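Local coordinates for trichosurin (Trichosurus vulpecula, PDB 2RA6), which is a homodimeric milk whey lipocalin that probably carries small molecules and holds 4-ethylphenol in its beta barrel, at residues Trp28-Leu33 with Asn127-Thr132; Val32-Asp37 with Glu155-Ile160; Leu76-Phe81 with Leu91-Thr96. The protein carries 1 engineered substitution. All coordinates share one frame; numbering follows the deposited sequence.

Contact 1 (Trp28-Leu33 with Asn127-Thr132). With ZN (zinc ion), chain K.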
loop_
_atom_site.group_PDB
_atom_site.type_symbol
_atom_site.label_atom_id
_atom_site.label_comp_id
_atom_site.label_asym_id
_atom_site.label_seq_id
_atom_site.Cartn_x
_atom_site.Cartn_y
_atom_site.Cartn_z
ATOM N N TRP B 28 -1.387 -6.233 23.139
ATOM C CA TRP B 28 -2.385 -5.835 22.140
ATOM C C TRP B 28 -3.442 -6.909 21.915
ATOM O O TRP B 28 -3.236 -8.078 22.236
ATOM C CB TRP B 28 -1.727 -5.529 20.792
ATOM C CG TRP B 28 -0.847 -4.333 20.803
ATOM C CD1 TRP B 28 0.521 -4.316 20.817
ATOM C CD2 TRP B 28 -1.265 -2.965 20.810
ATOM N NE1 TRP B 28 0.979 -3.024 20.828
ATOM C CE2 TRP B 28 -0.094 -2.172 20.827
ATOM C CE3 TRP B 28 -2.515 -2.330 20.804
ATOM C CZ2 TRP B 28 -0.135 -0.772 20.839
ATOM C CZ3 TRP B 28 -2.554 -0.934 20.816
ATOM C CH2 TRP B 28 -1.369 -0.172 20.834
ATOM N N HIS B 29 -4.576 -6.485 21.357
ATOM C CA HIS B 29 -5.694 -7.362 21.013
ATOM C C HIS B 29 -6.183 -6.991 19.618
ATOM O O HIS B 29 -6.247 -5.810 19.270
ATOM C CB HIS B 29 -6.881 -7.149 21.957
ATOM C CG HIS B 29 -6.665 -7.652 23.343
ATOM N ND1 HIS B 29 -7.122 -8.880 23.766
ATOM C CD2 HIS B 29 -6.042 -7.092 24.407
ATOM C CE1 HIS B 29 -6.787 -9.058 25.032
ATOM N NE2 HIS B 29 -6.129 -7.987 25.440
ATOM N N THR B 30 -6.547 -7.988 18.819
ATOM C CA THR B 30 -7.089 -7.685 17.500
ATOM C C THR B 30 -8.567 -7.381 17.739
ATOM O O THR B 30 -9.285 -8.184 18.330
ATOM C CB THR B 30 -6.941 -8.877 16.548
ATOM O OG1 THR B 30 -5.551 -9.091 16.268
ATOM C CG2 THR B 30 -7.684 -8.614 15.239
ATOM N N VAL B 31 -9.015 -6.217 17.276
ATOM C CA VAL B 31 -10.395 -5.794 17.474
ATOM C C VAL B 31 -11.203 -5.822 16.177
ATOM O O VAL B 31 -12.353 -6.256 16.170
ATOM C CB VAL B 31 -10.423 -4.383 18.087
ATOM C CG1 VAL B 31 -11.860 -3.934 18.316
ATOM C CG2 VAL B 31 -9.656 -4.397 19.415
ATOM N N VAL B 32 -10.593 -5.371 15.084
ATOM C CA VAL B 32 -11.266 -5.378 13.788
ATOM C C VAL B 32 -10.300 -5.800 12.690
ATOM O O VAL B 32 -9.128 -5.434 12.703
ATOM C CB VAL B 32 -11.839 -3.983 13.424
ATOM C CG1 VAL B 32 -12.724 -4.095 12.169
ATOM C CG2 VAL B 32 -12.662 -3.432 14.584
ATOM N N LEU B 33 -10.799 -6.607 11.759
ATOM C CA LEU B 33 -10.028 -7.069 10.615
ATOM C C LEU B 33 -10.851 -6.657 9.400
ATOM O O LEU B 33 -12.084 -6.661 9.447
ATOM C CB LEU B 33 -9.888 -8.593 10.634
ATOM C CG LEU B 33 -9.018 -9.235 11.718
ATOM C CD1 LEU B 33 -9.141 -10.755 11.647
ATOM C CD2 LEU B 33 -7.572 -8.807 11.540
ATOM N N ASN B 127 -5.720 -4.079 9.888
ATOM C CA ASN B 127 -5.864 -4.585 11.243
ATOM C C ASN B 127 -6.003 -3.434 12.227
ATOM O O ASN B 127 -5.244 -2.475 12.155
ATOM C CB ASN B 127 -4.617 -5.390 11.638
ATOM C CG ASN B 127 -4.412 -6.634 10.789
ATOM O OD1 ASN B 127 -4.586 -7.754 11.268
ATOM N ND2 ASN B 127 -4.033 -6.443 9.530
ATOM N N LEU B 128 -6.974 -3.525 13.129
ATOM C CA LEU B 128 -7.147 -2.510 14.163
ATOM C C LEU B 128 -6.915 -3.206 15.502
ATOM O O LEU B 128 -7.647 -4.132 15.872
ATOM C CB LEU B 128 -8.555 -1.911 14.126
ATOM C CG LEU B 128 -8.815 -0.805 15.160
ATOM C CD1 LEU B 128 -7.960 0.415 14.880
ATOM C CD2 LEU B 128 -10.305 -0.430 15.133
ATOM N N PHE B 129 -5.877 -2.763 16.215
ATOM C CA PHE B 129 -5.530 -3.341 17.512
ATOM C C PHE B 129 -5.854 -2.399 18.657
ATOM O O PHE B 129 -5.707 -1.179 18.530
ATOM C CB PHE B 129 -4.032 -3.634 17.622
ATOM C CG PHE B 129 -3.502 -4.598 16.606
ATOM C CD1 PHE B 129 -4.332 -5.504 15.953
ATOM C CD2 PHE B 129 -2.139 -4.639 16.358
ATOM C CE1 PHE B 129 -3.801 -6.440 15.070
ATOM C CE2 PHE B 129 -1.597 -5.565 15.484
ATOM C CZ PHE B 129 -2.432 -6.471 14.837
ATOM N N GLY B 130 -6.266 -2.981 19.776
ATOM C CA GLY B 130 -6.574 -2.203 20.963
ATOM C C GLY B 130 -5.794 -2.731 22.153
ATOM O O GLY B 130 -5.282 -3.856 22.120
ATOM N N ARG B 131 -5.681 -1.912 23.198
ATOM C CA ARG B 131 -4.979 -2.321 24.417
ATOM C C ARG B 131 -5.781 -3.380 25.156
ATOM O O ARG B 131 -5.230 -4.161 25.943
ATOM C CB ARG B 131 -4.760 -1.124 25.351
ATOM C CG ARG B 131 -3.675 -0.173 24.899
ATOM C CD ARG B 131 -2.372 -0.912 24.678
ATOM N NE ARG B 131 -1.258 0.004 24.481
ATOM C CZ ARG B 131 -0.014 -0.380 24.219
ATOM N NH1 ARG B 131 0.277 -1.672 24.120
ATOM N NH2 ARG B 131 0.943 0.529 24.063
ATOM N N THR B 132 -7.090 -3.386 24.909
ATOM C CA THR B 132 -8.002 -4.343 25.513
ATOM C C THR B 132 -8.813 -4.981 24.375
ATOM O O THR B 132 -8.685 -4.572 23.212
ATOM C CB THR B 132 -8.940 -3.664 26.548
ATOM O OG1 THR B 132 -9.876 -2.814 25.874
ATOM C CG2 THR B 132 -8.125 -2.820 27.536
HETATM ZN ZN ZN K . -5.528 -7.785 27.329
HETATM O O HOH W 1 -4.422 -9.348 13.807
#
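The indole of W28 lies flat against the guanidinium of R131, the two groups 3.8 Å apart centre to centre with planes only 12° from parallel. W28 CZ2 sits over the middle of the guanidinium, 3.4 Å from R131 CZ, while R131 NH1 reaches over the rim of the indole face. This cation-pi stack is extended by R131 CD, whose C-H groups rest over the six-membered ring; the bend in the arginine chain (chi2 -55°) places CD there. NH1 is also hydrogen-bonded to the carbonyl of H27, which helps fix the rotation of the guanidinium, and G130 O touches the indole edge 3.4 Å from W28 CE3.

Beyond the tryptophan the backbones pair antiparallel. H29 and G130 exchange two hydrogen bonds; the H29 side chain lies on the same face as V32 and L128, and its NE2 binds a zinc ion at 2.0 Å, with H27 as a further ligand. The register then slips by one residue: L128 O accepts from both V31 N (2.9 Å) and V32 N (3.3 Å), and V32 O takes L128 N in return. V32 CG2 and L128 CD2 lie side by side, 3.9 Å apart, both side chains packing on F143 of helix 137-148.

The other face carries T30, L33, N127 and F129. T30 OG1 lies 3.4 Å from F129 CE1, accepts from I51 N, and donates to a water that in turn donates to N127 OD1. F129 also touches the bound 4-ethylphenol, so this face looks into the pocket.

Strand 29-35 thus pairs antiparallel with strand 121-130, the last before helix 137-148, with a classic beta bulge at V31 and V32 opposite L128, and the tryptophan-arginine stack at the end of the pairing is a hallmark of lipocalins.

Contact 2 (Val32-Asp37 with Glu155-Ile160). With ZN (zinc ion), chain L.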
loop_
_atom_site.group_PDB
_atom_site.type_symbol
_atom_site.label_atom_id
_atom_site.label_comp_id
_atom_site.label_asym_id
_atom_site.label_seq_id
_atom_site.Cartn_x
_atom_site.Cartn_y
_atom_site.Cartn_z
ATOM N N VAL B 32 -10.593 -5.371 15.084
ATOM C CA VAL B 32 -11.266 -5.378 13.788
ATOM C C VAL B 32 -10.300 -5.800 12.690
ATOM O O VAL B 32 -9.128 -5.434 12.703
ATOM C CB VAL B 32 -11.839 -3.983 13.424
ATOM C CG1 VAL B 32 -12.724 -4.095 12.169
ATOM C CG2 VAL B 32 -12.662 -3.432 14.584
ATOM N N LEU B 33 -10.799 -6.607 11.759
ATOM C CA LEU B 33 -10.028 -7.069 10.615
ATOM C C LEU B 33 -10.851 -6.657 9.400
ATOM O O LEU B 33 -12.084 -6.661 9.447
ATOM C CB LEU B 33 -9.888 -8.593 10.634
ATOM C CG LEU B 33 -9.018 -9.235 11.718
ATOM C CD1 LEU B 33 -9.141 -10.755 11.647
ATOM C CD2 LEU B 33 -7.572 -8.807 11.540
ATOM N N ALA B 34 -10.177 -6.287 8.323
ATOM C CA ALA B 34 -10.872 -5.896 7.102
ATOM C C ALA B 34 -9.966 -6.268 5.954
ATOM O O ALA B 34 -8.743 -6.206 6.070
ATOM C CB ALA B 34 -11.156 -4.400 7.102
ATOM N N SER B 35 -10.556 -6.693 4.846
ATOM C CA SER B 35 -9.742 -7.087 3.712
ATOM C C SER B 35 -10.476 -6.982 2.402
ATOM O O SER B 35 -11.703 -7.048 2.356
ATOM C CB SER B 35 -9.256 -8.527 3.881
ATOM O OG SER B 35 -8.440 -8.930 2.786
ATOM N N SER B 36 -9.697 -6.824 1.340
ATOM C CA SER B 36 -10.239 -6.752 -0.004
ATOM C C SER B 36 -10.752 -8.145 -0.381
ATOM O O SER B 36 -11.601 -8.282 -1.262
ATOM C CB SER B 36 -9.151 -6.283 -0.978
ATOM O OG SER B 36 -7.955 -7.016 -0.804
ATOM N N ASP B 37 -10.234 -9.170 0.291
ATOM C CA ASP B 37 -10.659 -10.551 0.059
ATOM C C ASP B 37 -11.070 -11.121 1.413
ATOM O O ASP B 37 -10.216 -11.489 2.226
ATOM C CB ASP B 37 -9.515 -11.382 -0.523
ATOM C CG ASP B 37 -9.972 -12.761 -0.983
ATOM O OD1 ASP B 37 -10.820 -13.366 -0.302
ATOM O OD2 ASP B 37 -9.469 -13.228 -2.025
ATOM N N GLU B 155 -19.512 -5.782 4.445
ATOM C CA GLU B 155 -19.398 -7.210 4.713
ATOM C C GLU B 155 -17.956 -7.695 4.785
ATOM O O GLU B 155 -17.691 -8.773 5.314
ATOM C CB GLU B 155 -20.147 -7.998 3.637
ATOM C CG GLU B 155 -21.636 -7.718 3.592
ATOM C CD GLU B 155 -22.291 -8.277 2.344
ATOM O OE1 GLU B 155 -21.930 -7.830 1.232
ATOM O OE2 GLU B 155 -23.166 -9.161 2.476
ATOM N N ASN B 156 -17.029 -6.903 4.254
ATOM C CA ASN B 156 -15.614 -7.271 4.260
ATOM C C ASN B 156 -14.900 -6.817 5.525
ATOM O O ASN B 156 -13.679 -6.914 5.626
ATOM C CB ASN B 156 -14.917 -6.692 3.033
ATOM C CG ASN B 156 -15.132 -7.542 1.798
ATOM O OD1 ASN B 156 -16.232 -8.040 1.559
ATOM N ND2 ASN B 156 -14.083 -7.707 1.005
ATOM N N ILE B 157 -15.675 -6.321 6.481
ATOM C CA ILE B 157 -15.140 -5.871 7.758
ATOM C C ILE B 157 -15.631 -6.854 8.814
ATOM O O ILE B 157 -16.821 -7.172 8.871
ATOM C CB ILE B 157 -15.658 -4.466 8.117
ATOM C CG1 ILE B 157 -15.150 -3.446 7.103
ATOM C CG2 ILE B 157 -15.218 -4.098 9.534
ATOM C CD1 ILE B 157 -15.816 -2.084 7.213
ATOM N N LEU B 158 -14.715 -7.349 9.635
ATOM C CA LEU B 158 -15.074 -8.280 10.691
ATOM C C LEU B 158 -14.664 -7.717 12.042
ATOM O O LEU B 158 -13.479 -7.625 12.343
ATOM C CB LEU B 158 -14.389 -9.629 10.479
ATOM C CG LEU B 158 -14.753 -10.371 9.191
ATOM C CD1 LEU B 158 -13.984 -11.684 9.120
ATOM C CD2 LEU B 158 -16.256 -10.630 9.164
ATOM N N ASP B 159 -15.649 -7.324 12.842
ATOM C CA ASP B 159 -15.385 -6.800 14.177
ATOM C C ASP B 159 -15.348 -8.054 15.041
ATOM O O ASP B 159 -16.390 -8.649 15.310
ATOM C CB ASP B 159 -16.539 -5.902 14.624
ATOM C CG ASP B 159 -16.317 -5.300 15.998
ATOM O OD1 ASP B 159 -15.585 -5.905 16.805
ATOM O OD2 ASP B 159 -16.889 -4.225 16.276
ATOM N N ILE B 160 -14.165 -8.474 15.472
ATOM C CA ILE B 160 -14.092 -9.692 16.268
ATOM C C ILE B 160 -14.175 -9.473 17.771
ATOM O O ILE B 160 -14.029 -10.416 18.547
ATOM C CB ILE B 160 -12.825 -10.499 15.961
ATOM C CG1 ILE B 160 -11.591 -9.697 16.363
ATOM C CG2 ILE B 160 -12.793 -10.877 14.482
ATOM C CD1 ILE B 160 -10.326 -10.526 16.402
HETATM ZN ZN ZN L . -9.820 -15.087 -2.662
#
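V32 meets I157 obliquely, its CG1 3.6 Å from I157 CG2; with CG1 anti to the backbone N (chi1 -171°), this methyl also lies against the carbonyl of L158. L33 then pairs with L158 through two backbone hydrogen bonds, L33 N to L158 O at 2.9 Å and L158 N to L33 O at 2.7 Å, the second almost straight at 176°. A34 returns to the face of V32 and I157, where its CB packs 4.1 Å from I157 CG1. At S35 the pairing passes to N156, just before strand 157-159. S35 N donates to N156 O at 3.2 Å, and the N156 side-chain amide answers through ND2, which donates to S35 O at 2.8 Å.

The strand ends in an ST turn, in which S35 OG accepts from D37 N at 3.1 Å; the same hydroxyl is hydrogen-bonded to V124 O. S36 OG is bonded to N123 and V124 of strand 121-130, while its side chain packs on V122 of the second subunit. D37 leaves the sheet and binds a zinc ion through OD2 at 2.0 Å, its OD1 being bonded to S39.

The chemistry is mainly backbone pairing with a thin apolar layer on one face, and N156 holds both polar backbone atoms of S35, N through its own carbonyl and O through its side-chain amide, which carries the pairing one residue beyond strand 157-159.

Contact 3 (Leu76-Phe81 with Leu91-Thr96). With ETY (4-ethylphenol), chain P.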
loop_
_atom_site.group_PDB
_atom_site.type_symbol
_atom_site.label_atom_id
_atom_site.label_comp_id
_atom_site.label_asym_id
_atom_site.label_seq_id
_atom_site.Cartn_x
_atom_site.Cartn_y
_atom_site.Cartn_z
ATOM N N LEU B 76 1.917 -18.148 16.640
ATOM C CA LEU B 76 2.447 -17.700 15.361
ATOM C C LEU B 76 3.363 -16.521 15.647
ATOM O O LEU B 76 2.912 -15.479 16.125
ATOM C CB LEU B 76 1.310 -17.261 14.430
ATOM C CG LEU B 76 1.713 -16.643 13.085
ATOM C CD1 LEU B 76 2.441 -17.679 12.244
ATOM C CD2 LEU B 76 0.477 -16.138 12.352
ATOM N N TYR B 77 4.650 -16.695 15.372
ATOM C CA TYR B 77 5.630 -15.640 15.600
ATOM C C TYR B 77 6.114 -15.090 14.274
ATOM O O TYR B 77 6.560 -15.838 13.408
ATOM C CB TYR B 77 6.822 -16.177 16.398
ATOM C CG TYR B 77 6.465 -16.630 17.795
ATOM C CD1 TYR B 77 6.007 -17.926 18.035
ATOM C CD2 TYR B 77 6.555 -15.753 18.872
ATOM C CE1 TYR B 77 5.651 -18.341 19.321
ATOM C CE2 TYR B 77 6.203 -16.151 20.157
ATOM C CZ TYR B 77 5.752 -17.440 20.373
ATOM O OH TYR B 77 5.401 -17.834 21.645
ATOM N N LEU B 78 6.022 -13.778 14.115
ATOM C CA LEU B 78 6.458 -13.148 12.879
ATOM C C LEU B 78 7.260 -11.905 13.187
ATOM O O LEU B 78 7.109 -11.307 14.250
ATOM C CB LEU B 78 5.250 -12.765 12.031
ATOM C CG LEU B 78 4.395 -13.928 11.524
ATOM C CD1 LEU B 78 3.072 -13.396 11.019
ATOM C CD2 LEU B 78 5.145 -14.683 10.433
ATOM N N THR B 79 8.122 -11.521 12.258
ATOM C CA THR B 79 8.920 -10.325 12.434
ATOM C C THR B 79 8.759 -9.431 11.214
ATOM O O THR B 79 8.947 -9.873 10.076
ATOM C CB THR B 79 10.418 -10.651 12.614
ATOM O OG1 THR B 79 10.609 -11.370 13.841
ATOM C CG2 THR B 79 11.238 -9.368 12.652
ATOM N N ALA B 80 8.374 -8.185 11.462
ATOM C CA ALA B 80 8.221 -7.189 10.406
ATOM C C ALA B 80 9.479 -6.342 10.504
ATOM O O ALA B 80 9.705 -5.664 11.509
ATOM C CB ALA B 80 6.984 -6.336 10.649
ATOM N N PHE B 81 10.306 -6.393 9.470
ATOM C CA PHE B 81 11.561 -5.647 9.476
ATOM C C PHE B 81 11.408 -4.203 9.026
ATOM O O PHE B 81 10.643 -3.901 8.112
ATOM C CB PHE B 81 12.594 -6.363 8.605
ATOM C CG PHE B 81 12.919 -7.749 9.081
ATOM C CD1 PHE B 81 12.106 -8.827 8.748
ATOM C CD2 PHE B 81 14.027 -7.969 9.889
ATOM C CE1 PHE B 81 12.392 -10.110 9.214
ATOM C CE2 PHE B 81 14.322 -9.243 10.360
ATOM C CZ PHE B 81 13.503 -10.318 10.022
ATOM N N LEU B 91 7.361 -7.752 5.584
ATOM C CA LEU B 91 7.048 -9.017 6.237
ATOM C C LEU B 91 6.907 -10.175 5.261
ATOM O O LEU B 91 6.202 -10.069 4.261
ATOM C CB LEU B 91 5.744 -8.890 7.033
ATOM C CG LEU B 91 5.167 -10.198 7.590
ATOM C CD1 LEU B 91 6.027 -10.697 8.739
ATOM C CD2 LEU B 91 3.742 -9.979 8.064
ATOM N N ASN B 92 7.590 -11.277 5.553
ATOM C CA ASN B 92 7.502 -12.467 4.719
ATOM C C ASN B 92 6.449 -13.371 5.351
ATOM O O ASN B 92 6.690 -13.987 6.391
ATOM C CB ASN B 92 8.854 -13.190 4.662
ATOM C CG ASN B 92 8.778 -14.524 3.932
ATOM O OD1 ASN B 92 8.159 -14.633 2.873
ATOM N ND2 ASN B 92 9.423 -15.543 4.491
ATOM N N TYR B 93 5.274 -13.420 4.730
ATOM C CA TYR B 93 4.160 -14.234 5.205
ATOM C C TYR B 93 3.112 -14.307 4.105
ATOM O O TYR B 93 2.685 -13.274 3.588
ATOM C CB TYR B 93 3.539 -13.612 6.456
ATOM C CG TYR B 93 2.404 -14.435 7.019
ATOM C CD1 TYR B 93 2.654 -15.628 7.701
ATOM C CD2 TYR B 93 1.077 -14.044 6.839
ATOM C CE1 TYR B 93 1.610 -16.413 8.189
ATOM C CE2 TYR B 93 0.028 -14.820 7.321
ATOM C CZ TYR B 93 0.303 -16.002 7.996
ATOM O OH TYR B 93 -0.726 -16.773 8.473
ATOM N N TYR B 94 2.701 -15.523 3.754
ATOM C CA TYR B 94 1.719 -15.726 2.688
ATOM C C TYR B 94 2.165 -14.887 1.493
ATOM O O TYR B 94 1.367 -14.185 0.861
ATOM C CB TYR B 94 0.332 -15.277 3.147
ATOM C CG TYR B 94 -0.793 -15.822 2.294
ATOM C CD1 TYR B 94 -1.082 -17.185 2.284
ATOM C CD2 TYR B 94 -1.583 -14.974 1.515
ATOM C CE1 TYR B 94 -2.131 -17.695 1.526
ATOM C CE2 TYR B 94 -2.637 -15.473 0.750
ATOM C CZ TYR B 94 -2.904 -16.835 0.765
ATOM O OH TYR B 94 -3.957 -17.337 0.037
ATOM N N GLY B 95 3.456 -14.984 1.188
ATOM C CA GLY B 95 4.037 -14.211 0.110
ATOM C C GLY B 95 4.839 -13.094 0.751
ATOM O O GLY B 95 5.500 -13.310 1.771
ATOM N N THR B 96 4.799 -11.904 0.165
ATOM C CA THR B 96 5.516 -10.770 0.732
ATOM C C THR B 96 4.504 -9.689 1.092
ATOM O O THR B 96 3.418 -9.636 0.516
ATOM C CB THR B 96 6.562 -10.191 -0.256
ATOM O OG1 THR B 96 5.905 -9.687 -1.423
ATOM C CG2 THR B 96 7.561 -11.268 -0.665
HETATM C C8 ETY P . 0.216 -6.681 12.711
HETATM C C7 ETY P . 1.551 -5.986 12.429
HETATM C CG ETY P . 2.754 -6.848 12.699
HETATM C C3 ETY P . 3.159 -7.846 11.773
HETATM C C2 ETY P . 4.288 -8.655 12.025
HETATM C C5 ETY P . 3.515 -6.681 13.893
HETATM C C6 ETY P . 4.646 -7.488 14.154
HETATM C C1 ETY P . 5.026 -8.472 13.213
HETATM O O1 ETY P . 6.123 -9.254 13.456
HETATM O O HOH W 2 9.495 -11.195 7.701
#
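L91 pushes its CD1 against the opposite strand, 3.3 Å from T79 O and 4.0 Å from L78 CB; chi1 of 171° sets CG anti to the backbone N, and chi2 of 72° then places CD1 against the carbonyl. Opposite L91, A80 turns to the pocket, its CB 3.8 Å from C2 of 4-ethylphenol. Next to L91 the backbones have parted too far to bond directly, and a water fills in, accepting from N92 N at 2.9 Å and donating to T79 O at 2.8 Å. Y93 brings its ring to the leucines. L78 crosses it at about a right angle, with CD1 over one face near the rim and CD2 3.8 Å from Y93 CD1, while L76 CD2 approaches Y93 OH to 4.1 Å. That hydroxyl is hydrogen-bonded to P46 O. The chain then turns tightly, Y93 N donating to G95 O.

The contact sits where the hairpin of strands 72-82 and 88-92 opens. L76, L78 and A80 are hydrogen-bonded through their backbones to strand 60-69, L91 packs on F114 of strand 109-118, Y93 touches N49 of strand 49-57, and T96, starting strand 96-102, bonds through OG1 to R150 O of the second subunit.

Overall arrangement
All three contacts belong to one antiparallel sheet that curls into the lipocalin barrel. Contacts 1 and 2 share V32 and L33 and lie on opposite edges of strand 29-35; their centres are 12 Å apart, and V31 O and I160 N probably hydrogen-bond where they meet. Contact 3, about 18 and 20 Å away between centres, lies across the chain's centre from both. Along the chain it is nested inside the loops closed by contacts 1 and 2. Contact 1 pairs the N-terminal strand with strand 121-130, and contact 2 adds the C-terminal strand 157-159 at its other edge, while the local hairpin, together with F129 of contact 1, contributes to the 4-ethylphenol pocket.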